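Local atomic coordinates of PD-1 Binding Miniprotein GR918.2 (Synthetic construct, PDB entry 6V67), a protein that binds the immune receptor PD-1 as a computationally designed miniprotein, and probably serves as a basis for a synthetic agonist of it. Residues 28-31 against 36-39; 6-9 against 14-17. All blocks are in the same frame, centred on the assembly; numbering follows the deposited sequence.

Interaction 1 (28-31 against 36-39); sequences TECE and GAEV
The sulfur of C30 meets two apolar groups, the methyl of A37, with C30 SG 3.4 Å from A37 CB, and a branch of V39, where helix 20-33 faces the start of strand 38-42. This is the helix-on-sheet packing of a small disulfide-stapled fold, in which a single helix covers one side of a three-stranded antiparallel sheet. The same sulfur is bonded covalently to C7 of the central strand. The SG of C30 is anti to its own N (chi1 179°), which projects it away from the helix and into the sheet side. Cysteine suits a buried place where a covalent link can join the two layers. Alanine suits the turn into the strand, since its short methyl sits against the sulfur while the backbone stays close; the nearest CA atoms, those of C30 and A37, are 7.1 Å apart. Next in the chain, E38 turns its side chain away from the helix, in keeping with the alternation of the strand that begins here, while its backbone is hydrogen-bonded to I8. V39 faces the helix again, and of its two methyls CG1 does the touching, 3.8 Å from C30 SG and 4.1 Å from A37 CB.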
loop_
_atom_site.group_PDB
_atom_site.type_symbol
_atom_site.label_atom_id
_atom_site.label_comp_id
_atom_site.label_asym_id
_atom_site.label_seq_id
_atom_site.Cartn_x
_atom_site.Cartn_y
_atom_site.Cartn_z
ATOM N N THR A 28 6.176 -1.740 -0.395
ATOM C CA THR A 28 7.333 -2.055 -1.231
ATOM C C THR A 28 6.882 -2.573 -2.589
ATOM O O THR A 28 7.414 -2.170 -3.633
ATOM C CB THR A 28 8.220 -3.083 -0.530
ATOM O OG1 THR A 28 8.674 -2.531 0.705
ATOM C CG2 THR A 28 9.441 -3.444 -1.378
ATOM N N GLU A 29 5.905 -3.483 -2.589
ATOM C CA GLU A 29 5.360 -3.995 -3.840
ATOM C C GLU A 29 4.700 -2.886 -4.637
ATOM O O GLU A 29 4.856 -2.814 -5.859
ATOM C CB GLU A 29 4.338 -5.091 -3.554
ATOM C CG GLU A 29 4.919 -6.350 -2.984
ATOM N N CYS A 30 3.958 -2.012 -3.958
ATOM C CA CYS A 30 3.329 -0.883 -4.627
ATOM C C CYS A 30 4.370 -0.051 -5.353
ATOM O O CYS A 30 4.182 0.323 -6.514
ATOM C CB CYS A 30 2.560 -0.062 -3.595
ATOM S SG CYS A 30 1.724 1.396 -4.221
ATOM N N GLU A 31 5.489 0.227 -4.685
ATOM C CA GLU A 31 6.518 1.082 -5.264
ATOM C C GLU A 31 7.216 0.405 -6.440
ATOM O O GLU A 31 7.529 1.055 -7.441
ATOM C CB GLU A 31 7.497 1.508 -4.165
ATOM C CG GLU A 31 6.809 2.350 -3.061
ATOM C CD GLU A 31 7.614 2.483 -1.760
ATOM O OE1 GLU A 31 8.509 1.652 -1.481
ATOM O OE2 GLU A 31 7.319 3.421 -0.992
ATOM N N GLY A 36 4.382 5.789 -9.443
ATOM C CA GLY A 36 3.612 6.997 -9.262
ATOM C C GLY A 36 2.440 6.885 -8.312
ATOM O O GLY A 36 1.633 7.817 -8.244
ATOM N N ALA A 37 2.316 5.786 -7.577
ATOM C CA ALA A 37 1.114 5.555 -6.784
ATOM C C ALA A 37 0.972 6.570 -5.662
ATOM O O ALA A 37 1.961 7.062 -5.115
ATOM C CB ALA A 37 1.169 4.173 -6.151
ATOM N N GLU A 38 -0.274 6.828 -5.277
ATOM C CA GLU A 38 -0.551 7.490 -4.012
ATOM C C GLU A 38 -0.633 6.409 -2.942
ATOM O O GLU A 38 -1.179 5.326 -3.171
ATOM C CB GLU A 38 -1.851 8.295 -4.079
ATOM C CG GLU A 38 -1.848 9.403 -5.126
ATOM C CD GLU A 38 -0.958 10.583 -4.784
ATOM O OE1 GLU A 38 -0.672 10.838 -3.591
ATOM O OE2 GLU A 38 -0.541 11.276 -5.733
ATOM N N VAL A 39 -0.029 6.678 -1.786
ATOM C CA VAL A 39 0.151 5.648 -0.777
ATOM C C VAL A 39 -0.233 6.164 0.599
ATOM O O VAL A 39 -0.237 7.367 0.869
ATOM C CB VAL A 39 1.587 5.092 -0.749
ATOM C CG1 VAL A 39 1.948 4.490 -2.093
ATOM C CG2 VAL A 39 2.591 6.162 -0.351
#

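Interaction 2 (6-9 against 14-17); sequences VCIT and DYRY
V6 and Y15 stand side by side on one face of a beta hairpin, their side chains pointing the same way from an antiparallel non-hydrogen-bonded pair. Both methyls of the valine work against the ring: V6 CG2 lies 3.7 Å from Y15 CD2, and V6 CG1 lies equally near Y15 CE2. The contact is oblique, along one flank of the tyrosine. With Y15 CG beside its backbone N (chi1 -54°), the ring leans across toward the neighbouring strand and brings its hydroxyl end alongside I8. There I8 crosses it at a slant, bringing its terminal methyl CD1 to 3.7 Å from Y15 OH. Branched V6 and I8 suit an extended strand, and tyrosine offers them a long apolar flank while keeping a polar group at its end. Trimming V6 to an alanine would remove both branches, and the CD2–CE2 side of the tyrosine would probably lose its packing partner, with a gap opened beside the ring.

The adjoining residues C7 and D14 form the hydrogen-bonded pair. C7 N donates to D14 O at 2.9 Å in a fairly straight bond (166°), and D14 N returns one to C7 O at 3.0 Å. The CA of V6 adds a CA-H...O contact to D14 O at 3.4 Å. Side chains of this pair leave from the reverse face, where C7 is tied by its disulfide to C30 and both C7 and D14 touch F26 of helix 20-33. Strand 3-9 is the middle strand of the sheet: 12-18 flanks it on one edge, 38-42 pairs along the other, and helix 20-33 packs against the face that carries C7 and D14.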
loop_
_atom_site.group_PDB
_atom_site.type_symbol
_atom_site.label_atom_id
_atom_site.label_comp_id
_atom_site.label_asym_id
_atom_site.label_seq_id
_atom_site.Cartn_x
_atom_site.Cartn_y
_atom_site.Cartn_z
ATOM N N VAL A 6 -2.471 1.587 1.688
ATOM C CA VAL A 6 -3.172 1.985 0.475
ATOM C C VAL A 6 -2.174 2.147 -0.660
ATOM O O VAL A 6 -1.087 2.700 -0.471
ATOM C CB VAL A 6 -3.883 3.341 0.701
ATOM C CG1 VAL A 6 -4.652 3.786 -0.526
ATOM C CG2 VAL A 6 -4.808 3.311 1.889
ATOM N N CYS A 7 -2.583 1.733 -1.858
ATOM C CA CYS A 7 -1.818 1.904 -3.094
ATOM C C CYS A 7 -2.820 2.278 -4.186
ATOM O O CYS A 7 -3.540 1.408 -4.682
ATOM C CB CYS A 7 -1.089 0.612 -3.447
ATOM S SG CYS A 7 -0.049 0.666 -4.931
ATOM N N ILE A 8 -2.865 3.558 -4.557
ATOM C CA ILE A 8 -3.824 4.072 -5.537
ATOM C C ILE A 8 -3.091 4.317 -6.840
ATOM O O ILE A 8 -2.135 5.096 -6.875
ATOM C CB ILE A 8 -4.466 5.387 -5.067
ATOM C CG1 ILE A 8 -5.123 5.253 -3.696
ATOM C CG2 ILE A 8 -5.440 5.932 -6.112
ATOM C CD1 ILE A 8 -6.105 4.173 -3.585
ATOM N N THR A 9 -3.572 3.710 -7.925
ATOM C CA THR A 9 -3.051 3.957 -9.268
ATOM C C THR A 9 -4.226 4.309 -10.164
ATOM O O THR A 9 -4.885 3.443 -10.757
ATOM C CB THR A 9 -2.284 2.787 -9.813
ATOM O OG1 THR A 9 -3.098 1.630 -9.740
ATOM C CG2 THR A 9 -1.049 2.568 -9.030
ATOM N N ASP A 14 -6.068 -0.098 -4.356
ATOM C CA ASP A 14 -5.738 -1.283 -3.579
ATOM C C ASP A 14 -5.559 -0.927 -2.111
ATOM O O ASP A 14 -4.950 0.095 -1.775
ATOM C CB ASP A 14 -4.443 -1.935 -4.073
ATOM C CG ASP A 14 -4.611 -2.722 -5.364
ATOM O OD1 ASP A 14 -5.709 -2.696 -5.965
ATOM O OD2 ASP A 14 -3.617 -3.362 -5.786
ATOM N N TYR A 15 -6.025 -1.812 -1.238
ATOM C CA TYR A 15 -5.977 -1.626 0.203
ATOM C C TYR A 15 -5.565 -2.930 0.864
ATOM O O TYR A 15 -5.843 -4.019 0.355
ATOM C CB TYR A 15 -7.360 -1.214 0.760
ATOM C CG TYR A 15 -7.903 -0.007 0.061
ATOM C CD1 TYR A 15 -8.703 -0.136 -1.061
ATOM C CD2 TYR A 15 -7.592 1.269 0.486
ATOM C CE1 TYR A 15 -9.158 0.953 -1.738
ATOM C CE2 TYR A 15 -8.056 2.372 -0.187
ATOM C CZ TYR A 15 -8.857 2.211 -1.292
ATOM O OH TYR A 15 -9.344 3.282 -1.999
ATOM N N ARG A 16 -4.936 -2.803 2.029
ATOM C CA ARG A 16 -4.598 -3.942 2.856
ATOM C C ARG A 16 -4.794 -3.583 4.320
ATOM O O ARG A 16 -4.424 -2.497 4.776
ATOM C CB ARG A 16 -3.153 -4.429 2.628
ATOM C CG ARG A 16 -2.660 -5.455 3.646
ATOM C CD ARG A 16 -1.301 -6.040 3.292
ATOM N NE ARG A 16 -1.423 -6.841 2.085
ATOM C CZ ARG A 16 -0.420 -7.328 1.370
ATOM N NH1 ARG A 16 0.842 -7.125 1.725
ATOM N NH2 ARG A 16 -0.695 -8.027 0.279
ATOM N N TYR A 17 -5.378 -4.525 5.057
ATOM C CA TYR A 17 -5.407 -4.527 6.513
ATOM C C TYR A 17 -4.553 -5.707 6.951
ATOM O O TYR A 17 -4.802 -6.838 6.545
ATOM C CB TYR A 17 -6.836 -4.664 7.040
ATOM C CG TYR A 17 -7.750 -3.585 6.524
ATOM C CD1 TYR A 17 -8.145 -3.567 5.200
ATOM C CD2 TYR A 17 -8.188 -2.566 7.352
ATOM C CE1 TYR A 17 -8.953 -2.575 4.726
ATOM C CE2 TYR A 17 -9.014 -1.568 6.877
ATOM C CZ TYR A 17 -9.403 -1.582 5.562
ATOM O OH TYR A 17 -10.226 -0.587 5.060
#

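In the fold
Interaction 2 joins the first two strands of the sheet, and interaction 1 sets the helix against the third; their centres are 8 Å apart. The direct tie is the disulfide, with C7 SG and C30 SG 2.0 Å from each other, so one covalent link serves both contacts. Strand pairing supplies the second: a probable hydrogen bond of 2.8 Å joins I8 N to E38 O. Beside it A37 CB packs 3.5 Å from I8 O, and V39 CB comes to 3.6 Å from V6 O. Strand 3-9, an arm of the hairpin, thus carries both a link to the helix and the pairing with strand 38-42. Interaction 1 contributes to packing between the layers, interaction 2 to the sheet itself.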